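Local coordinates for acyl-ACP thioesterase (Bacteroides thetaiotaomicron, PDB 2ESS), which hydrolyses the thioester of acyl-acyl carrier protein, probably releasing free fatty acids from the fatty acid synthesis pathway, at the interface of chains A and B. Numbering follows the deposited sequence. Chains: chain A/B, acyl-ACP thioesterase.

Contact 1: the interface of chains A and B. Residues chain A 21-24, 74-75; chain B 172.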
loop_
_atom_site.group_PDB
_atom_site.type_symbol
_atom_site.label_atom_id
_atom_site.label_comp_id
_atom_site.label_asym_id
_atom_site.label_seq_id
_atom_site.Cartn_x
_atom_site.Cartn_y
_atom_site.Cartn_z
ATOM N N ASP A 21 0.723 4.924 10.332
ATOM C CA ASP A 21 -0.157 4.362 11.354
ATOM C C ASP A 21 -0.837 5.431 12.189
ATOM O O ASP A 21 -0.739 6.629 11.880
ATOM C CB ASP A 21 0.595 3.351 12.240
ATOM C CG ASP A 21 1.756 3.984 13.072
ATOM O OD1 ASP A 21 1.779 5.218 13.306
ATOM O OD2 ASP A 21 2.649 3.193 13.481
ATOM N N PHE A 22 -1.544 4.997 13.238
ATOM C CA PHE A 22 -2.303 5.921 14.050
ATOM C C PHE A 22 -1.441 6.916 14.828
ATOM O O PHE A 22 -1.972 7.928 15.283
ATOM C CB PHE A 22 -3.282 5.213 14.986
ATOM C CG PHE A 22 -2.625 4.473 16.101
ATOM C CD1 PHE A 22 -2.350 5.106 17.310
ATOM C CD2 PHE A 22 -2.252 3.145 15.941
ATOM C CE1 PHE A 22 -1.742 4.425 18.350
ATOM C CE2 PHE A 22 -1.657 2.449 16.994
ATOM C CZ PHE A 22 -1.392 3.087 18.193
ATOM N N ASN A 23 -0.139 6.649 14.942
ATOM C CA ASN A 23 0.805 7.652 15.508
ATOM C C ASN A 23 1.468 8.528 14.420
ATOM O O ASN A 23 2.340 9.342 14.724
ATOM C CB ASN A 23 1.904 6.999 16.327
ATOM C CG ASN A 23 1.396 6.300 17.595
ATOM O OD1 ASN A 23 0.576 6.819 18.344
ATOM N ND2 ASN A 23 1.910 5.084 17.814
ATOM N N GLY A 24 1.021 8.391 13.178
ATOM C CA GLY A 24 1.543 9.183 12.048
ATOM C C GLY A 24 2.897 8.740 11.516
ATOM O O GLY A 24 3.541 9.477 10.811
ATOM N N TYR A 74 7.855 10.453 9.775
ATOM C CA TYR A 74 6.522 10.960 10.089
ATOM C C TYR A 74 5.741 11.400 8.844
ATOM O O TYR A 74 6.317 11.769 7.815
ATOM C CB TYR A 74 6.641 12.119 11.082
ATOM C CG TYR A 74 5.337 12.613 11.657
ATOM C CD1 TYR A 74 4.771 12.001 12.763
ATOM C CD2 TYR A 74 4.679 13.709 11.104
ATOM C CE1 TYR A 74 3.578 12.463 13.317
ATOM C CE2 TYR A 74 3.467 14.178 11.639
ATOM C CZ TYR A 74 2.922 13.541 12.749
ATOM O OH TYR A 74 1.752 13.979 13.306
ATOM N N GLN A 75 4.414 11.372 8.951
ATOM C CA GLN A 75 3.529 11.755 7.873
ATOM C C GLN A 75 3.992 13.047 7.214
ATOM O O GLN A 75 4.282 14.016 7.895
ATOM C CB GLN A 75 2.099 11.928 8.401
ATOM C CG GLN A 75 1.095 12.123 7.312
ATOM C CD GLN A 75 -0.324 12.244 7.837
ATOM O OE1 GLN A 75 -1.082 11.291 7.805
ATOM N NE2 GLN A 75 -0.663 13.404 8.355
ATOM N N ILE B 172 -3.810 8.221 10.824
ATOM C CA ILE B 172 -3.358 9.122 11.879
ATOM C C ILE B 172 -4.496 9.686 12.727
ATOM O O ILE B 172 -4.259 10.042 13.853
ATOM C CB ILE B 172 -2.545 10.314 11.293
ATOM C CG1 ILE B 172 -1.689 10.979 12.379
ATOM C CG2 ILE B 172 -3.486 11.290 10.495
ATOM C CD1 ILE B 172 -0.635 11.997 11.812
HETATM O O HOH W 1 -2.820 9.276 8.027
#
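B:Ile172 belongs to the Asp-Ile-Asn-Gly-His stretch of the C-terminal hot-dog domain, the DxNxH motif of acyl-ACP thioesterases, and packs against the related Asp-Phe-Asn-Gly turn, A:Asp21 to A:Gly24, of the other chain's N-terminal domain. The two loops meet backbone to backbone where A:Phe22 passes B:Ile172, while the isoleucine side chain carries most of the contact. Its CG1 lies anti to the backbone N (chi1 -161°), which sends the ethyl branch toward A:Gly24 and A:Tyr74. The terminal methyl CD1 of B:Ile172 rests 3.6 Å from CA of A:Gly24. CD1 of B:Ile172 also meets the phenolic OH of A:Tyr74 at 3.4 Å, the two side chains crossing at about a right angle. A:Gln75, extended beyond CG, crosses both branches obliquely with its amide: OE1 of A:Gln75 is 3.6 Å from the methyl CG2 of B:Ile172, and NE2 of A:Gln75 is 3.7 Å from CD1 of B:Ile172. The polar link runs through a water that is 2.7 Å from OE1 of A:Gln75 and 3.1 Å from N of B:Ile172, with a nearly straight N-H (165°). Within the turn, N of A:Asn23 bonds OD1 of A:Asp21 at 2.9 Å, from well above the carboxylate plane, so the A:Asp21 side chain braces the turn through its backbone. By seating B:Ile172, the residue next to B:Asp171, against the partner chain, the contact probably steadies the loop of that calcium ligand and may help hold the dimer together.

Contact 2: the interface of chains A and B. Residues chain A 17, 20-22; chain B 167, 170-172.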
loop_
_atom_site.group_PDB
_atom_site.type_symbol
_atom_site.label_atom_id
_atom_site.label_comp_id
_atom_site.label_asym_id
_atom_site.label_seq_id
_atom_site.Cartn_x
_atom_site.Cartn_y
_atom_site.Cartn_z
ATOM N N PRO A 17 -0.077 9.878 3.725
ATOM C CA PRO A 17 -1.090 9.654 4.766
ATOM C C PRO A 17 -1.672 8.252 4.841
ATOM O O PRO A 17 -2.031 7.773 5.933
ATOM C CB PRO A 17 -2.200 10.652 4.378
ATOM C CG PRO A 17 -1.499 11.696 3.619
ATOM C CD PRO A 17 -0.470 10.995 2.840
ATOM N N VAL A 20 0.940 5.637 6.754
ATOM C CA VAL A 20 1.337 5.779 8.150
ATOM C C VAL A 20 0.311 5.195 9.088
ATOM O O VAL A 20 -0.832 4.997 8.708
ATOM C CB VAL A 20 1.619 7.253 8.536
ATOM C CG1 VAL A 20 2.744 7.822 7.656
ATOM C CG2 VAL A 20 0.290 8.092 8.569
ATOM N N ASP A 21 0.723 4.924 10.332
ATOM C CA ASP A 21 -0.157 4.362 11.354
ATOM C C ASP A 21 -0.837 5.431 12.189
ATOM O O ASP A 21 -0.739 6.629 11.880
ATOM C CB ASP A 21 0.595 3.351 12.240
ATOM C CG ASP A 21 1.756 3.984 13.072
ATOM O OD1 ASP A 21 1.779 5.218 13.306
ATOM O OD2 ASP A 21 2.649 3.193 13.481
ATOM N N PHE A 22 -1.544 4.997 13.238
ATOM C CA PHE A 22 -2.303 5.921 14.050
ATOM C C PHE A 22 -1.441 6.916 14.828
ATOM O O PHE A 22 -1.972 7.928 15.283
ATOM C CB PHE A 22 -3.282 5.213 14.986
ATOM C CG PHE A 22 -2.625 4.473 16.101
ATOM C CD1 PHE A 22 -2.350 5.106 17.310
ATOM C CD2 PHE A 22 -2.252 3.145 15.941
ATOM C CE1 PHE A 22 -1.742 4.425 18.350
ATOM C CE2 PHE A 22 -1.657 2.449 16.994
ATOM C CZ PHE A 22 -1.392 3.087 18.193
ATOM N N TYR B 167 -4.943 -2.861 13.347
ATOM C CA TYR B 167 -3.861 -1.885 13.268
ATOM C C TYR B 167 -3.545 -1.430 11.838
ATOM O O TYR B 167 -3.378 -0.244 11.582
ATOM C CB TYR B 167 -2.618 -2.451 13.954
ATOM C CG TYR B 167 -1.360 -1.652 13.800
ATOM C CD1 TYR B 167 -1.217 -0.412 14.409
ATOM C CD2 TYR B 167 -0.310 -2.132 13.025
ATOM C CE1 TYR B 167 -0.049 0.303 14.286
ATOM C CE2 TYR B 167 0.846 -1.423 12.878
ATOM C CZ TYR B 167 0.988 -0.216 13.516
ATOM O OH TYR B 167 2.140 0.492 13.346
ATOM N N ILE B 170 -5.853 1.538 10.214
ATOM C CA ILE B 170 -6.106 2.818 10.879
ATOM C C ILE B 170 -5.090 3.859 10.499
ATOM O O ILE B 170 -3.894 3.579 10.492
ATOM C CB ILE B 170 -6.124 2.634 12.404
ATOM C CG1 ILE B 170 -7.051 1.480 12.792
ATOM C CG2 ILE B 170 -6.519 3.943 13.147
ATOM C CD1 ILE B 170 -8.536 1.706 12.418
ATOM N N ASP B 171 -5.586 5.054 10.170
ATOM C CA ASP B 171 -4.761 6.218 9.857
ATOM C C ASP B 171 -4.445 7.078 11.084
ATOM O O ASP B 171 -4.782 6.722 12.240
ATOM C CB ASP B 171 -5.424 7.078 8.746
ATOM C CG ASP B 171 -6.744 7.782 9.198
ATOM O OD1 ASP B 171 -7.021 8.022 10.398
ATOM O OD2 ASP B 171 -7.526 8.106 8.289
ATOM N N ILE B 172 -3.810 8.221 10.824
ATOM C CA ILE B 172 -3.358 9.122 11.879
ATOM C C ILE B 172 -4.496 9.686 12.727
ATOM O O ILE B 172 -4.259 10.042 13.853
ATOM C CB ILE B 172 -2.545 10.314 11.293
ATOM C CG1 ILE B 172 -1.689 10.979 12.379
ATOM C CG2 ILE B 172 -3.486 11.290 10.495
ATOM C CD1 ILE B 172 -0.635 11.997 11.812
HETATM O O HOH W 2 -2.430 2.224 12.547
HETATM O O HOH W 3 -2.820 9.276 8.027
HETATM O O HOH W 4 -2.072 2.159 8.877
#
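B:Tyr167, with CG anti to the backbone N (chi1 172°), and A:Asp21, with CG between its backbone N and carbonyl carbon (chi1 64°), bring phenol and carboxylate together across the interface. OH of B:Tyr167 donates at 2.8 Å to OD2 of A:Asp21, which accepts through its anti lone pair, turned away from OD1. Carboxylate and ring planes stand 57° apart, and the ring also touches the aspartate stem, CE1 of B:Tyr167 lying 3.7 Å from CB of A:Asp21. A:Phe22 meets the same ring edge to edge, its CE2 3.8 Å from CE1 of B:Tyr167. A phenylalanine in place of B:Tyr167 would probably leave the A:Asp21 carboxylate without its mate in the other chain and its rotation less fixed. Further along, the methyl CG2 of B:Ile170 packs 3.9 Å from CB of A:Phe22.

Backbone groups of the two chains are also joined through water. One water is 3.0 Å from N of A:Phe22, 2.8 Å from the carbonyl O of B:Tyr167 and 2.9 Å from O of B:Ile170. A second bridges the carbonyl oxygens of A:Val20 and B:Ile170. The water shared by A:Gln75 and the amide of B:Ile172 also lies 2.7 Å from the carbonyl O of A:Pro17.

Contact 3: the interface of chains A and B. Residues chain A 166-168, 180; chain B 183, 186-187.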
loop_
_atom_site.group_PDB
_atom_site.type_symbol
_atom_site.label_atom_id
_atom_site.label_comp_id
_atom_site.label_asym_id
_atom_site.label_seq_id
_atom_site.Cartn_x
_atom_site.Cartn_y
_atom_site.Cartn_z
ATOM N N LYS A 166 -6.662 -13.631 0.507
ATOM C CA LYS A 166 -7.711 -12.997 -0.306
ATOM C C LYS A 166 -7.150 -12.320 -1.539
ATOM O O LYS A 166 -5.945 -12.214 -1.688
ATOM C CB LYS A 166 -8.450 -11.985 0.554
ATOM C CG LYS A 166 -9.331 -12.623 1.606
ATOM C CD LYS A 166 -9.709 -11.627 2.684
ATOM C CE LYS A 166 -10.430 -12.316 3.850
ATOM N NZ LYS A 166 -9.489 -13.079 4.742
ATOM N N TYR A 167 -8.029 -11.851 -2.419
ATOM C CA TYR A 167 -7.605 -11.120 -3.609
ATOM C C TYR A 167 -6.561 -10.033 -3.324
ATOM O O TYR A 167 -5.575 -9.911 -4.040
ATOM C CB TYR A 167 -8.831 -10.536 -4.308
ATOM C CG TYR A 167 -8.559 -9.598 -5.444
ATOM C CD1 TYR A 167 -8.010 -10.053 -6.636
ATOM C CD2 TYR A 167 -8.835 -8.242 -5.320
ATOM C CE1 TYR A 167 -7.788 -9.192 -7.684
ATOM C CE2 TYR A 167 -8.601 -7.372 -6.345
ATOM C CZ TYR A 167 -8.093 -7.843 -7.530
ATOM O OH TYR A 167 -7.844 -6.961 -8.540
ATOM N N SER A 168 -6.743 -9.248 -2.266
ATOM C CA SER A 168 -5.775 -8.179 -1.975
ATOM C C SER A 168 -4.392 -8.664 -1.545
ATOM O O SER A 168 -3.458 -7.886 -1.527
ATOM C CB SER A 168 -6.324 -7.294 -0.874
ATOM O OG SER A 168 -6.653 -8.134 0.230
ATOM N N ARG A 180 2.429 -8.316 2.394
ATOM C CA ARG A 180 1.177 -8.669 3.008
ATOM C C ARG A 180 1.403 -9.547 4.220
ATOM O O ARG A 180 0.691 -9.406 5.198
ATOM C CB ARG A 180 0.259 -9.365 2.006
ATOM C CG ARG A 180 -0.247 -8.405 0.931
ATOM C CD ARG A 180 -1.312 -7.510 1.496
ATOM N NE ARG A 180 -1.533 -6.344 0.657
ATOM C CZ ARG A 180 -2.494 -5.446 0.886
ATOM N NH1 ARG A 180 -3.332 -5.599 1.910
ATOM N NH2 ARG A 180 -2.635 -4.401 0.079
ATOM N N GLU B 183 -10.077 -1.897 -0.475
ATOM C CA GLU B 183 -9.492 -3.240 -0.412
ATOM C C GLU B 183 -10.437 -4.279 0.180
ATOM O O GLU B 183 -10.584 -5.369 -0.364
ATOM C CB GLU B 183 -8.219 -3.254 0.426
ATOM C CG GLU B 183 -7.014 -2.541 -0.225
ATOM C CD GLU B 183 -5.715 -2.620 0.638
ATOM O OE1 GLU B 183 -5.675 -3.472 1.582
ATOM O OE2 GLU B 183 -4.756 -1.836 0.357
ATOM N N LEU B 186 -13.425 -5.037 -2.270
ATOM C CA LEU B 186 -12.965 -5.803 -3.436
ATOM C C LEU B 186 -12.593 -7.217 -3.066
ATOM O O LEU B 186 -12.737 -8.096 -3.896
ATOM C CB LEU B 186 -11.850 -5.096 -4.193
ATOM C CG LEU B 186 -12.360 -3.760 -4.813
ATOM C CD1 LEU B 186 -11.300 -3.118 -5.677
ATOM C CD2 LEU B 186 -13.672 -3.946 -5.619
ATOM N N ASP B 187 -12.252 -7.476 -1.797
ATOM C CA ASP B 187 -12.051 -8.881 -1.332
ATOM C C ASP B 187 -13.319 -9.706 -1.200
ATOM O O ASP B 187 -13.222 -10.887 -1.003
ATOM C CB ASP B 187 -11.276 -8.952 -0.004
ATOM C CG ASP B 187 -9.772 -8.576 -0.160
ATOM O OD1 ASP B 187 -9.235 -8.752 -1.271
ATOM O OD2 ASP B 187 -9.132 -8.119 0.826
HETATM O O HOH W 5 -10.915 -12.300 -2.108
#
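The guanidinium of A:Arg180 takes the carboxylate of B:Glu183 at its own edge, in plane, the side chains reaching tip to tip, while the carbonyl O of A:Ser168 lies over one guanidinium face, 3.3 Å above the plane and toward the rim. The two flat groups are turned 61° against each other. NH1 of A:Arg180 forms a salt bridge and hydrogen bond to OE1 of B:Glu183 at 3.2 Å; OE1 lies close to the guanidinium plane, whereas NH1 comes in 42° out of the carboxylate plane. The second pairing, NH2 with OE2, is weak. Both partners sit on the helix 178-186 of their chains.

The other carboxylate, that of B:Asp187 just beyond that helix, stands nearly perpendicular to the ring of A:Tyr167 and points at the start of the 3-10 helix 167-169. OD1 of B:Asp187 takes the backbone N-H of A:Ser168 on its syn side, at 2.7 Å from N. OD2 of B:Asp187 receives the hydroxyl OG of A:Ser168 at 2.6 Å through its syn lone pair, and this OG also comes 3.0 Å from OD1 of B:Asp187. With OG between the backbone N and the carbonyl carbon (chi1 54°), hydroxyl and amide of A:Ser168 face the same carboxylate. The aliphatic stem of A:Lys166 crosses B:Asp187 at about a right angle; NZ of A:Lys166, 6.3 Å from OD2 of B:Asp187, could add only a distant favourable charge. A water also links the chains, 2.9 Å from N of A:Tyr167 and 2.9 Å from O of B:Asp187.

Contacts 1 and 2 form one continuous patch, their centres about 5 Å apart, sharing A:Asp21, A:Phe22 and B:Ile172 as well as the water on the amide of B:Ile172. Contact 3 lies about 23 Å from contact 1 and about 19 Å from contact 2. The 3-10 helix 167-169 nonetheless serves both regions: from chain B it supplies the tyrosine of contact 2, and from chain A the serine of contact 3. Two-fold symmetry repeats every contact with chains exchanged, and widely spaced anchors, mainly apolar in contact 1 and more polar in contacts 2 and 3, would help to fix the subunits' relative orientation, consistent with a dimer, though the structure alone does not prove one.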